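Exo beta-1,2-glucooligosaccharide sophorohydrolase (non-reducing end) (Parabacteroides distasonis ATCC 8503, PDB 5Z06) hydrolyses linear beta-1,2-glucan and beta-1,2-glucooligosaccharides of four or more units, releasing sophorose from the non-reducing end. Local coordinates at residues A[9-14]-A[50-55]; A[54-59]-A[101-106]; A[89-94]-A[172-177]; A[118-123]-A[133-138]. All coordinates share one frame; numbering follows the deposited sequence.

Interaction 1 (A[9-14]-A[50-55]); sequences VFFENS and PGNSLE. With CA (calcium ion), chain C.
P50 meets N13 through its backbone O, which takes a weak hydrogen bond of 2.9 Å from N13 ND2. G51 has a positive phi of 104°, which favours glycine, and its CA lies beside N13 OD1. N52 carries most of the polar contact. Its N donates to N13 OD1 at 3.1 Å, and its O binds the calcium ion at 2.4 Å. N13 OD1 binds the same ion at 2.5 Å, and E12 O does so at 2.3 Å. T49 and D175 complete the site. N52 CG lies between its own backbone N and carbonyl carbon (chi1 55°), which places it on the side of S14 and brings the amide to the backbone of that residue. N52 OD1 accepts S14 N at 2.7 Å on an in-plane lone pair. N52 ND2 donates to S14 O at 2.8 Å, nearly in the amide plane. These two bonds fix the amide rotation. N52 OD1 also sits at the edge of the F11 ring. S53 CA approaches that ring obliquely. L54 CG lies over the ring centre, and N13 N covers the opposite face. An alanine at F11 would probably open a gap beside the metal site and leave L54 without its aromatic partner. Strands 9-11 and 53-59 both pair with strand 169-180. V42 of strand 42-43 touches S14 and N52, while V236 of strand 232-237 touches N13 and P50.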
loop_
_atom_site.group_PDB
_atom_site.type_symbol
_atom_site.label_atom_id
_atom_site.label_comp_id
_atom_site.label_asym_id
_atom_site.label_seq_id
_atom_site.Cartn_x
_atom_site.Cartn_y
_atom_site.Cartn_z
ATOM N N VAL A 9 1.806 -8.442 15.930
ATOM C CA VAL A 9 1.057 -9.647 15.603
ATOM C C VAL A 9 1.900 -10.538 14.706
ATOM O O VAL A 9 2.435 -10.072 13.723
ATOM C CB VAL A 9 -0.257 -9.266 14.889
ATOM C CG1 VAL A 9 -1.026 -10.487 14.398
ATOM C CG2 VAL A 9 -1.129 -8.443 15.820
ATOM N N PHE A 10 1.999 -11.818 15.044
ATOM C CA PHE A 10 2.624 -12.805 14.175
ATOM C C PHE A 10 1.616 -13.412 13.210
ATOM O O PHE A 10 1.956 -13.756 12.090
ATOM C CB PHE A 10 3.256 -13.911 15.002
ATOM C CG PHE A 10 4.383 -13.438 15.839
ATOM C CD1 PHE A 10 5.644 -13.303 15.294
ATOM C CD2 PHE A 10 4.182 -13.101 17.176
ATOM C CE1 PHE A 10 6.703 -12.851 16.063
ATOM C CE2 PHE A 10 5.244 -12.657 17.956
ATOM C CZ PHE A 10 6.503 -12.535 17.403
ATOM N N PHE A 11 0.384 -13.595 13.669
ATOM C CA PHE A 11 -0.665 -14.044 12.792
ATOM C C PHE A 11 -2.020 -13.654 13.323
ATOM O O PHE A 11 -2.330 -13.918 14.482
ATOM C CB PHE A 11 -0.614 -15.555 12.653
ATOM C CG PHE A 11 -1.642 -16.085 11.725
ATOM C CD1 PHE A 11 -1.401 -16.101 10.366
ATOM C CD2 PHE A 11 -2.859 -16.543 12.200
ATOM C CE1 PHE A 11 -2.347 -16.573 9.493
ATOM C CE2 PHE A 11 -3.817 -17.015 11.321
ATOM C CZ PHE A 11 -3.563 -17.034 9.967
ATOM N N GLU A 12 -2.819 -13.031 12.475
ATOM C CA GLU A 12 -4.240 -12.858 12.721
ATOM C C GLU A 12 -5.047 -13.635 11.687
ATOM O O GLU A 12 -5.913 -14.435 12.036
ATOM C CB GLU A 12 -4.600 -11.393 12.651
ATOM C CG GLU A 12 -6.074 -11.128 12.891
ATOM C CD GLU A 12 -6.333 -9.669 13.166
ATOM O OE1 GLU A 12 -6.122 -8.844 12.250
ATOM O OE2 GLU A 12 -6.720 -9.361 14.308
ATOM N N ASN A 13 -4.770 -13.363 10.421
ATOM C CA ASN A 13 -5.463 -13.982 9.285
ATOM C C ASN A 13 -4.533 -13.968 8.096
ATOM O O ASN A 13 -3.745 -13.050 7.934
ATOM C CB ASN A 13 -6.740 -13.195 8.930
ATOM C CG ASN A 13 -7.916 -13.548 9.821
ATOM O OD1 ASN A 13 -8.177 -14.719 10.070
ATOM N ND2 ASN A 13 -8.642 -12.542 10.293
ATOM N N SER A 14 -4.617 -14.997 7.277
ATOM C CA SER A 14 -3.917 -15.030 6.001
ATOM C C SER A 14 -4.843 -14.395 4.994
ATOM O O SER A 14 -5.999 -14.819 4.872
ATOM C CB SER A 14 -3.610 -16.454 5.593
ATOM O OG SER A 14 -2.826 -16.478 4.436
ATOM N N PRO A 50 -12.259 -14.920 12.574
ATOM C CA PRO A 50 -12.659 -15.462 11.321
ATOM C C PRO A 50 -11.878 -14.933 10.148
ATOM O O PRO A 50 -11.236 -13.853 10.180
ATOM C CB PRO A 50 -14.114 -15.029 11.191
ATOM C CG PRO A 50 -14.214 -13.838 12.049
ATOM C CD PRO A 50 -13.383 -14.220 13.217
ATOM N N GLY A 51 -12.092 -15.704 9.094
ATOM C CA GLY A 51 -11.200 -15.874 8.032
ATOM C C GLY A 51 -10.662 -17.257 8.361
ATOM O O GLY A 51 -11.284 -18.276 8.089
ATOM N N ASN A 52 -9.496 -17.281 8.987
ATOM C CA ASN A 52 -8.706 -18.471 8.970
ATOM C C ASN A 52 -7.734 -18.549 10.117
ATOM O O ASN A 52 -7.558 -17.606 10.903
ATOM C CB ASN A 52 -8.016 -18.605 7.605
ATOM C CG ASN A 52 -7.199 -17.386 7.239
ATOM O OD1 ASN A 52 -6.367 -16.939 8.016
ATOM N ND2 ASN A 52 -7.428 -16.850 6.054
ATOM N N SER A 53 -7.114 -19.706 10.205
ATOM C CA SER A 53 -6.089 -19.963 11.176
ATOM C C SER A 53 -5.003 -20.738 10.479
ATOM O O SER A 53 -5.155 -21.124 9.317
ATOM C CB SER A 53 -6.671 -20.778 12.320
ATOM O OG SER A 53 -7.161 -22.018 11.849
ATOM N N LEU A 54 -3.915 -20.960 11.198
ATOM C CA LEU A 54 -2.820 -21.738 10.700
ATOM C C LEU A 54 -2.968 -23.163 11.171
ATOM O O LEU A 54 -3.281 -23.421 12.345
ATOM C CB LEU A 54 -1.494 -21.160 11.172
ATOM C CG LEU A 54 -1.171 -19.779 10.610
ATOM C CD1 LEU A 54 0.095 -19.260 11.251
ATOM C CD2 LEU A 54 -0.961 -19.864 9.115
ATOM N N GLU A 55 -2.734 -24.084 10.242
ATOM C CA GLU A 55 -2.845 -25.488 10.524
ATOM C C GLU A 55 -1.476 -25.987 10.876
ATOM O O GLU A 55 -0.531 -25.818 10.123
ATOM C CB GLU A 55 -3.371 -26.261 9.320
ATOM C CG GLU A 55 -3.816 -27.665 9.697
ATOM C CD GLU A 55 -3.948 -28.597 8.519
ATOM O OE1 GLU A 55 -4.124 -28.108 7.391
ATOM O OE2 GLU A 55 -3.855 -29.831 8.726
HETATM CA CA CA C . -7.786 -15.692 12.288
#

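Interaction 2 (A[54-59]-A[101-106]); sequences LELTYV and ALPNIA
The Y58 ring has A101 O at its edge, near the ring plane, with CE2 3.5 Å from that oxygen. P103 CG approaches the same ring obliquely, 4.1 Å from CE1. The W66 ring, from strand 65-71, also meets Y58, with the planes turned by about 40°. The hydroxyl carries the one polar link: Y58 OH donates to A101 O at 3.0 Å. It comes from above the carbonyl plane, 41° out of it. L102 CA lies 3.4 Å from Y58 OH, and P103 CD lies 3.7 Å from Y58 OH. The Y58 side chain crosses that of P103 at about a right angle. L56 adds an apolar contact. Its CD2 touches P103 CG at 3.6 Å, as the two side chains slide past each other in opposite directions. L160 touches both L56 and P103. The contact lies inside a beta-sandwich. It joins strand 53-59 of one sheet to the turn that leads into strand 104-109 of the other. A phenylalanine in place of Y58 would probably leave the carbonyl of A101 without this donor. All five touching residues are buried, so the chemistry is one directed hydrogen bond set among apolar groups, which ties a backbone carbonyl to a side chain in the core.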
loop_
_atom_site.group_PDB
_atom_site.type_symbol
_atom_site.label_atom_id
_atom_site.label_comp_id
_atom_site.label_asym_id
_atom_site.label_seq_id
_atom_site.Cartn_x
_atom_site.Cartn_y
_atom_site.Cartn_z
ATOM N N LEU A 54 -3.915 -20.960 11.198
ATOM C CA LEU A 54 -2.820 -21.738 10.700
ATOM C C LEU A 54 -2.968 -23.163 11.171
ATOM O O LEU A 54 -3.281 -23.421 12.345
ATOM C CB LEU A 54 -1.494 -21.160 11.172
ATOM C CG LEU A 54 -1.171 -19.779 10.610
ATOM C CD1 LEU A 54 0.095 -19.260 11.251
ATOM C CD2 LEU A 54 -0.961 -19.864 9.115
ATOM N N GLU A 55 -2.734 -24.084 10.242
ATOM C CA GLU A 55 -2.845 -25.488 10.524
ATOM C C GLU A 55 -1.476 -25.987 10.876
ATOM O O GLU A 55 -0.531 -25.818 10.123
ATOM C CB GLU A 55 -3.371 -26.261 9.320
ATOM C CG GLU A 55 -3.816 -27.665 9.697
ATOM C CD GLU A 55 -3.948 -28.597 8.519
ATOM O OE1 GLU A 55 -4.124 -28.108 7.391
ATOM O OE2 GLU A 55 -3.855 -29.831 8.726
ATOM N N LEU A 56 -1.385 -26.622 12.030
ATOM C CA LEU A 56 -0.147 -27.214 12.449
ATOM C C LEU A 56 -0.394 -28.715 12.580
ATOM O O LEU A 56 -0.839 -29.195 13.626
ATOM C CB LEU A 56 0.322 -26.563 13.756
ATOM C CG LEU A 56 1.773 -26.888 14.086
ATOM C CD1 LEU A 56 2.706 -26.008 13.273
ATOM C CD2 LEU A 56 2.056 -26.717 15.573
ATOM N N THR A 57 -0.146 -29.439 11.493
ATOM C CA THR A 57 -0.364 -30.889 11.460
ATOM C C THR A 57 0.992 -31.522 11.350
ATOM O O THR A 57 1.755 -31.235 10.419
ATOM C CB THR A 57 -1.314 -31.318 10.340
ATOM O OG1 THR A 57 -2.626 -30.870 10.679
ATOM C CG2 THR A 57 -1.347 -32.842 10.153
ATOM N N TYR A 58 1.302 -32.360 12.332
ATOM C CA TYR A 58 2.635 -32.912 12.459
ATOM C C TYR A 58 2.654 -34.324 13.003
ATOM O O TYR A 58 1.716 -34.773 13.649
ATOM C CB TYR A 58 3.498 -32.014 13.358
ATOM C CG TYR A 58 2.951 -31.865 14.753
ATOM C CD1 TYR A 58 1.992 -30.886 15.045
ATOM C CD2 TYR A 58 3.355 -32.731 15.783
ATOM C CE1 TYR A 58 1.478 -30.744 16.331
ATOM C CE2 TYR A 58 2.838 -32.607 17.082
ATOM C CZ TYR A 58 1.897 -31.627 17.347
ATOM O OH TYR A 58 1.368 -31.497 18.610
ATOM N N VAL A 59 3.777 -34.985 12.735
ATOM C CA VAL A 59 4.155 -36.244 13.334
ATOM C C VAL A 59 5.535 -36.029 13.938
ATOM O O VAL A 59 6.501 -35.737 13.237
ATOM C CB VAL A 59 4.203 -37.381 12.295
ATOM C CG1 VAL A 59 4.605 -38.697 12.953
ATOM C CG2 VAL A 59 2.842 -37.534 11.622
ATOM N N ALA A 101 2.666 -34.134 23.819
ATOM C CA ALA A 101 2.923 -34.268 22.378
ATOM C C ALA A 101 2.747 -32.931 21.646
ATOM O O ALA A 101 3.224 -32.777 20.515
ATOM C CB ALA A 101 2.004 -35.314 21.772
ATOM N N LEU A 102 2.071 -31.984 22.307
ATOM C CA LEU A 102 1.987 -30.594 21.859
ATOM C C LEU A 102 3.367 -30.015 21.638
ATOM O O LEU A 102 4.343 -30.508 22.223
ATOM C CB LEU A 102 1.265 -29.707 22.864
ATOM C CG LEU A 102 -0.221 -29.926 23.087
ATOM C CD1 LEU A 102 -0.629 -29.128 24.311
ATOM C CD2 LEU A 102 -1.009 -29.493 21.859
ATOM N N PRO A 103 3.454 -28.962 20.798
ATOM C CA PRO A 103 4.775 -28.473 20.437
ATOM C C PRO A 103 5.512 -27.749 21.562
ATOM O O PRO A 103 4.907 -27.274 22.516
ATOM C CB PRO A 103 4.486 -27.518 19.273
ATOM C CG PRO A 103 3.119 -27.871 18.799
ATOM C CD PRO A 103 2.400 -28.284 20.021
ATOM N N ASN A 104 6.825 -27.726 21.454
ATOM C CA ASN A 104 7.618 -26.759 22.170
ATOM C C ASN A 104 7.618 -25.473 21.348
ATOM O O ASN A 104 7.501 -25.494 20.121
ATOM C CB ASN A 104 9.050 -27.245 22.392
ATOM C CG ASN A 104 9.127 -28.475 23.295
ATOM O OD1 ASN A 104 8.209 -28.767 24.068
ATOM N ND2 ASN A 104 10.223 -29.206 23.184
ATOM N N ILE A 105 7.749 -24.361 22.052
ATOM C CA ILE A 105 7.559 -23.061 21.472
ATOM C C ILE A 105 8.636 -22.132 21.983
ATOM O O ILE A 105 8.985 -22.169 23.153
ATOM C CB ILE A 105 6.142 -22.502 21.746
ATOM C CG1 ILE A 105 6.005 -21.086 21.194
ATOM C CG2 ILE A 105 5.797 -22.520 23.226
ATOM C CD1 ILE A 105 4.552 -20.675 21.047
ATOM N N ALA A 106 9.116 -21.298 21.075
ATOM C CA ALA A 106 10.214 -20.397 21.286
ATOM C C ALA A 106 9.985 -19.187 20.405
ATOM O O ALA A 106 9.010 -19.114 19.640
ATOM C CB ALA A 106 11.527 -21.061 20.929
#

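Interaction 3 (A[89-94]-A[172-177]); sequences MQVRLR and IYLDDI. With CA (calcium ion), chain C.
An antiparallel strand pair forms this contact, with Q90 opposite D175, V91 opposite L174, R92 opposite Y173 and L93 opposite I172. Q90 and D175 form one hydrogen-bonded pair and R92 and Y173 the other. Each pair has two backbone bonds. Q90 N reaches D175 O at 2.7 Å, and Y173 N reaches R92 O at 2.7 Å. One face is apolar. L93 CG lies 3.8 Å from I172 CG2, and V91 CG1 meets L174 CD2 at 4.0 Å, each pair side by side. On the other face, the extended R92 chain crosses Y173 at a slant, its CD 3.8 Å from Y173 CD2. Y173 OH sits at the edge of the R94 guanidinium. D175 also points to this face and binds the calcium ion with both OD1, at 2.5 Å, and OD2, at 2.6 Å. D175 CG is anti to the backbone N (chi1 -154°), which places the carboxylate carbon beside the ion. D176 N donates to D175 OD1 from above the carboxylate plane, so this calcium-binding oxygen also takes a backbone N-H. D176 OD1 is hydrogen-bonded to T49 OG1, itself a calcium ligand, so D176 is second shell. The arrangement is that of a beta-sandwich sheet, with an apolar face turned to the core and a calcium ion bound on the other.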
loop_
_atom_site.group_PDB
_atom_site.type_symbol
_atom_site.label_atom_id
_atom_site.label_comp_id
_atom_site.label_asym_id
_atom_site.label_seq_id
_atom_site.Cartn_x
_atom_site.Cartn_y
_atom_site.Cartn_z
ATOM N N MET A 89 -1.823 -16.552 22.061
ATOM C CA MET A 89 -2.336 -17.275 20.902
ATOM C C MET A 89 -3.709 -17.841 21.212
ATOM O O MET A 89 -4.148 -17.887 22.366
ATOM C CB MET A 89 -1.449 -18.454 20.544
ATOM C CG MET A 89 0.017 -18.269 20.833
ATOM S SD MET A 89 0.919 -19.631 20.110
ATOM C CE MET A 89 0.515 -20.932 21.257
ATOM N N GLN A 90 -4.365 -18.301 20.162
ATOM C CA GLN A 90 -5.546 -19.118 20.280
ATOM C C GLN A 90 -5.119 -20.466 19.715
ATOM O O GLN A 90 -4.552 -20.521 18.620
ATOM C CB GLN A 90 -6.696 -18.515 19.491
ATOM C CG GLN A 90 -7.231 -17.228 20.093
ATOM C CD GLN A 90 -8.169 -17.438 21.262
ATOM O OE1 GLN A 90 -8.543 -18.562 21.603
ATOM N NE2 GLN A 90 -8.572 -16.345 21.876
ATOM N N VAL A 91 -5.364 -21.538 20.479
ATOM C CA VAL A 91 -4.902 -22.881 20.139
ATOM C C VAL A 91 -6.108 -23.798 20.176
ATOM O O VAL A 91 -6.890 -23.782 21.117
ATOM C CB VAL A 91 -3.823 -23.374 21.105
ATOM C CG1 VAL A 91 -3.214 -24.694 20.649
ATOM C CG2 VAL A 91 -2.718 -22.349 21.213
ATOM N N ARG A 92 -6.268 -24.583 19.124
ATOM C CA ARG A 92 -7.367 -25.511 19.031
ATOM C C ARG A 92 -6.799 -26.859 18.629
ATOM O O ARG A 92 -5.980 -26.952 17.717
ATOM C CB ARG A 92 -8.369 -25.026 18.007
ATOM C CG ARG A 92 -9.582 -25.916 17.823
ATOM C CD ARG A 92 -10.229 -25.605 16.497
ATOM N NE ARG A 92 -11.430 -26.383 16.248
ATOM C CZ ARG A 92 -12.671 -25.989 16.503
ATOM N NH1 ARG A 92 -12.921 -24.810 17.064
ATOM N NH2 ARG A 92 -13.674 -26.796 16.190
ATOM N N LEU A 93 -7.230 -27.898 19.331
ATOM C CA LEU A 93 -6.768 -29.241 19.065
ATOM C C LEU A 93 -7.870 -29.929 18.294
ATOM O O LEU A 93 -9.041 -29.845 18.658
ATOM C CB LEU A 93 -6.484 -29.954 20.364
ATOM C CG LEU A 93 -5.141 -29.651 21.007
ATOM C CD1 LEU A 93 -4.867 -28.165 21.208
ATOM C CD2 LEU A 93 -5.133 -30.372 22.338
ATOM N N ARG A 94 -7.510 -30.569 17.192
ATOM C CA ARG A 94 -8.502 -31.293 16.424
ATOM C C ARG A 94 -8.992 -32.520 17.198
ATOM O O ARG A 94 -10.188 -32.788 17.200
ATOM C CB ARG A 94 -7.946 -31.706 15.078
ATOM C CG ARG A 94 -9.009 -32.135 14.100
ATOM C CD ARG A 94 -8.385 -32.369 12.744
ATOM N NE ARG A 94 -9.392 -32.787 11.778
ATOM C CZ ARG A 94 -9.774 -34.044 11.563
ATOM N NH1 ARG A 94 -9.249 -35.075 12.247
ATOM N NH2 ARG A 94 -10.710 -34.278 10.652
ATOM N N ILE A 172 -3.187 -29.376 15.208
ATOM C CA ILE A 172 -3.672 -28.258 16.001
ATOM C C ILE A 172 -3.779 -27.035 15.091
ATOM O O ILE A 172 -3.084 -26.929 14.076
ATOM C CB ILE A 172 -2.811 -28.012 17.265
ATOM C CG1 ILE A 172 -1.428 -27.480 16.907
ATOM C CG2 ILE A 172 -2.725 -29.313 18.077
ATOM C CD1 ILE A 172 -0.528 -27.214 18.091
ATOM N N TYR A 173 -4.670 -26.133 15.458
ATOM C CA TYR A 173 -4.813 -24.890 14.778
ATOM C C TYR A 173 -4.329 -23.769 15.676
ATOM O O TYR A 173 -4.588 -23.768 16.872
ATOM C CB TYR A 173 -6.252 -24.678 14.382
ATOM C CG TYR A 173 -6.791 -25.820 13.586
ATOM C CD1 TYR A 173 -6.626 -25.869 12.210
ATOM C CD2 TYR A 173 -7.456 -26.874 14.206
ATOM C CE1 TYR A 173 -7.132 -26.925 11.467
ATOM C CE2 TYR A 173 -7.964 -27.931 13.469
ATOM C CZ TYR A 173 -7.802 -27.947 12.106
ATOM O OH TYR A 173 -8.284 -28.991 11.375
ATOM N N LEU A 174 -3.609 -22.830 15.073
ATOM C CA LEU A 174 -3.066 -21.674 15.764
ATOM C C LEU A 174 -3.638 -20.450 15.088
ATOM O O LEU A 174 -3.602 -20.329 13.862
ATOM C CB LEU A 174 -1.556 -21.653 15.670
ATOM C CG LEU A 174 -0.882 -22.977 16.019
ATOM C CD1 LEU A 174 0.609 -22.817 15.772
ATOM C CD2 LEU A 174 -1.149 -23.387 17.461
ATOM N N ASP A 175 -4.193 -19.569 15.899
ATOM C CA ASP A 175 -4.719 -18.321 15.450
ATOM C C ASP A 175 -4.324 -17.213 16.438
ATOM O O ASP A 175 -3.963 -17.476 17.589
ATOM C CB ASP A 175 -6.243 -18.437 15.336
ATOM C CG ASP A 175 -6.824 -17.480 14.339
ATOM O OD1 ASP A 175 -6.061 -16.753 13.683
ATOM O OD2 ASP A 175 -8.056 -17.436 14.191
ATOM N N ASP A 176 -4.382 -15.979 15.965
ATOM C CA ASP A 176 -4.200 -14.796 16.795
ATOM C C ASP A 176 -2.945 -14.829 17.643
ATOM O O ASP A 176 -2.973 -14.594 18.853
ATOM C CB ASP A 176 -5.451 -14.578 17.591
ATOM C CG ASP A 176 -6.645 -14.543 16.704
ATOM O OD1 ASP A 176 -6.596 -13.798 15.703
ATOM O OD2 ASP A 176 -7.596 -15.291 16.958
ATOM N N ILE A 177 -1.850 -15.122 16.953
ATOM C CA ILE A 177 -0.534 -15.210 17.532
ATOM C C ILE A 177 -0.025 -13.790 17.545
ATOM O O ILE A 177 0.172 -13.162 16.492
ATOM C CB ILE A 177 0.402 -16.081 16.707
ATOM C CG1 ILE A 177 -0.256 -17.435 16.418
ATOM C CG2 ILE A 177 1.713 -16.256 17.448
ATOM C CD1 ILE A 177 0.494 -18.303 15.460
HETATM CA CA CA C . -7.786 -15.692 12.288
#

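Interaction 4 (A[118-123]-A[133-138]); sequences LNLRNY and HPVSIP
Y123 and I137 make the central contact. I137 CG1 lies over one face of the Y123 ring, 3.8 Å from its centroid and offset toward the rim. I137 CG2 lies near the phenol end, 3.8 Å from Y123 CZ. The two side chains cross at about a right angle. N122 CB covers the opposite face of the ring. V135 CG1 packs against Y123 CB at 3.6 Å, and P138 CD touches Y123 CE1 at 4.0 Å. L118 joins through CD1, which presses on I137 CG2 at 3.4 Å, tighter than usual van der Waals contact. L120 CD1 meets V135 CG1 at 4.0 Å. The contact lies along one side of the beta-sandwich. Strand 118-119 is outermost in the five-stranded sheet, while strand 132-138 belongs to the other sheet, beside strand 86-93. The chain from 120 to 122 makes a 3-10 turn between them. Y123 N is hydrogen-bonded to L120 O within this turn, and Y123 follows it, facing strand 132-138. A water donates to Y123 O at 2.9 Å and accepts from S136 N at 3.1 Å, linking the two backbones. Farther out, Y123 OH is hydrogen-bonded to D141 OD2, and M89 packs on L120.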
loop_
_atom_site.group_PDB
_atom_site.type_symbol
_atom_site.label_atom_id
_atom_site.label_comp_id
_atom_site.label_asym_id
_atom_site.label_seq_id
_atom_site.Cartn_x
_atom_site.Cartn_y
_atom_site.Cartn_z
ATOM N N LEU A 118 9.705 -23.542 25.391
ATOM C CA LEU A 118 8.809 -23.868 26.462
ATOM C C LEU A 118 7.854 -24.914 25.940
ATOM O O LEU A 118 7.540 -24.914 24.759
ATOM C CB LEU A 118 8.031 -22.630 26.873
ATOM C CG LEU A 118 8.883 -21.454 27.343
ATOM C CD1 LEU A 118 8.000 -20.225 27.450
ATOM C CD2 LEU A 118 9.559 -21.787 28.674
ATOM N N ASN A 119 7.398 -25.798 26.827
ATOM C CA ASN A 119 6.402 -26.791 26.492
ATOM C C ASN A 119 5.088 -26.051 26.458
ATOM O O ASN A 119 4.726 -25.365 27.410
ATOM C CB ASN A 119 6.322 -27.911 27.545
ATOM C CG ASN A 119 7.661 -28.572 27.817
ATOM O OD1 ASN A 119 8.105 -28.645 28.963
ATOM N ND2 ASN A 119 8.311 -29.044 26.776
ATOM N N LEU A 120 4.361 -26.205 25.362
ATOM C CA LEU A 120 3.111 -25.492 25.188
ATOM C C LEU A 120 2.018 -25.971 26.141
ATOM O O LEU A 120 1.090 -25.209 26.447
ATOM C CB LEU A 120 2.651 -25.576 23.723
ATOM C CG LEU A 120 1.435 -24.752 23.282
ATOM C CD1 LEU A 120 1.573 -23.285 23.656
ATOM C CD2 LEU A 120 1.225 -24.891 21.781
ATOM N N ARG A 121 2.142 -27.220 26.609
ATOM C CA ARG A 121 1.238 -27.822 27.609
ATOM C C ARG A 121 1.123 -27.009 28.901
ATOM O O ARG A 121 0.056 -26.967 29.529
ATOM C CB ARG A 121 1.701 -29.246 27.965
ATOM C CG ARG A 121 2.948 -29.331 28.856
ATOM C CD ARG A 121 3.314 -30.756 29.230
ATOM N NE ARG A 121 2.177 -31.435 29.848
ATOM C CZ ARG A 121 2.181 -32.696 30.274
ATOM N NH1 ARG A 121 3.278 -33.448 30.193
ATOM N NH2 ARG A 121 1.073 -33.200 30.805
ATOM N N ASN A 122 2.225 -26.365 29.281
ATOM C CA ASN A 122 2.285 -25.552 30.497
ATOM C C ASN A 122 1.429 -24.305 30.492
ATOM O O ASN A 122 1.270 -23.694 31.543
ATOM C CB ASN A 122 3.727 -25.145 30.771
ATOM C CG ASN A 122 4.605 -26.330 31.018
ATOM O OD1 ASN A 122 4.130 -27.367 31.432
ATOM N ND2 ASN A 122 5.874 -26.193 30.744
ATOM N N TYR A 123 0.911 -23.913 29.325
ATOM C CA TYR A 123 0.064 -22.725 29.180
ATOM C C TYR A 123 -1.313 -23.038 28.640
ATOM O O TYR A 123 -2.049 -22.131 28.238
ATOM C CB TYR A 123 0.752 -21.737 28.259
ATOM C CG TYR A 123 2.137 -21.464 28.709
ATOM C CD1 TYR A 123 2.374 -20.573 29.738
ATOM C CD2 TYR A 123 3.206 -22.153 28.173
ATOM C CE1 TYR A 123 3.658 -20.334 30.192
ATOM C CE2 TYR A 123 4.497 -21.924 28.614
ATOM C CZ TYR A 123 4.710 -21.014 29.625
ATOM O OH TYR A 123 5.979 -20.776 30.057
ATOM N N HIS A 133 -8.630 -22.395 22.672
ATOM C CA HIS A 133 -8.061 -22.167 23.993
ATOM C C HIS A 133 -7.163 -20.955 23.973
ATOM O O HIS A 133 -6.158 -20.950 23.256
ATOM C CB HIS A 133 -7.235 -23.372 24.422
ATOM C CG HIS A 133 -8.049 -24.608 24.564
ATOM N ND1 HIS A 133 -9.166 -24.659 25.366
ATOM C CD2 HIS A 133 -7.944 -25.821 23.976
ATOM C CE1 HIS A 133 -9.700 -25.863 25.288
ATOM N NE2 HIS A 133 -8.982 -26.586 24.445
ATOM N N PRO A 134 -7.525 -19.909 24.737
ATOM C CA PRO A 134 -6.544 -18.832 24.852
ATOM C C PRO A 134 -5.293 -19.332 25.554
ATOM O O PRO A 134 -5.388 -20.068 26.521
ATOM C CB PRO A 134 -7.275 -17.739 25.662
ATOM C CG PRO A 134 -8.564 -18.326 26.084
ATOM C CD PRO A 134 -8.859 -19.490 25.186
ATOM N N VAL A 135 -4.140 -18.981 25.013
ATOM C CA VAL A 135 -2.865 -19.265 25.622
ATOM C C VAL A 135 -2.149 -17.934 25.793
ATOM O O VAL A 135 -2.164 -17.116 24.881
ATOM C CB VAL A 135 -2.039 -20.189 24.722
ATOM C CG1 VAL A 135 -0.610 -20.337 25.221
ATOM C CG2 VAL A 135 -2.707 -21.546 24.643
ATOM N N SER A 136 -1.553 -17.726 26.969
ATOM C CA SER A 136 -0.679 -16.577 27.244
ATOM C C SER A 136 0.612 -17.102 27.803
ATOM O O SER A 136 0.625 -17.780 28.826
ATOM C CB SER A 136 -1.291 -15.628 28.263
ATOM O OG SER A 136 -2.456 -15.023 27.756
ATOM N N ILE A 137 1.702 -16.800 27.130
ATOM C CA ILE A 137 3.008 -17.187 27.593
ATOM C C ILE A 137 3.647 -15.873 27.967
ATOM O O ILE A 137 3.847 -15.028 27.089
ATOM C CB ILE A 137 3.827 -17.893 26.506
ATOM C CG1 ILE A 137 3.074 -19.118 25.997
ATOM C CG2 ILE A 137 5.200 -18.278 27.050
ATOM C CD1 ILE A 137 3.564 -19.649 24.674
ATOM N N PRO A 138 3.939 -15.679 29.271
ATOM C CA PRO A 138 4.717 -14.525 29.625
ATOM C C PRO A 138 6.017 -14.526 28.845
ATOM O O PRO A 138 6.696 -15.560 28.767
ATOM C CB PRO A 138 4.975 -14.727 31.136
ATOM C CG PRO A 138 3.771 -15.448 31.616
ATOM C CD PRO A 138 3.441 -16.389 30.476
HETATM O O HOH W 1 -2.908 -19.499 29.137
#

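Overall arrangement
From the N terminus, interaction 1 closes the first loop, bringing 50-55 back to 9-14. Interaction 2 starts on the same strand, 53-59, sharing L54 and E55, and closes at 101-106. Interaction 3 opens within that loop, at 89-94, and closes at 172-177, so the two cross. Interaction 4 is nested inside the loop of interaction 3. Strand 169-180 borders strands 9-11, 53-59 and 86-93, and so joins interactions 1, 2 and 3. Interactions 1 and 3 also meet at the calcium ion, their centres about 9 Å apart. Interactions 2 and 4 link the two sheets of the sandwich, touching where strands 104-109 and 118-119 pair.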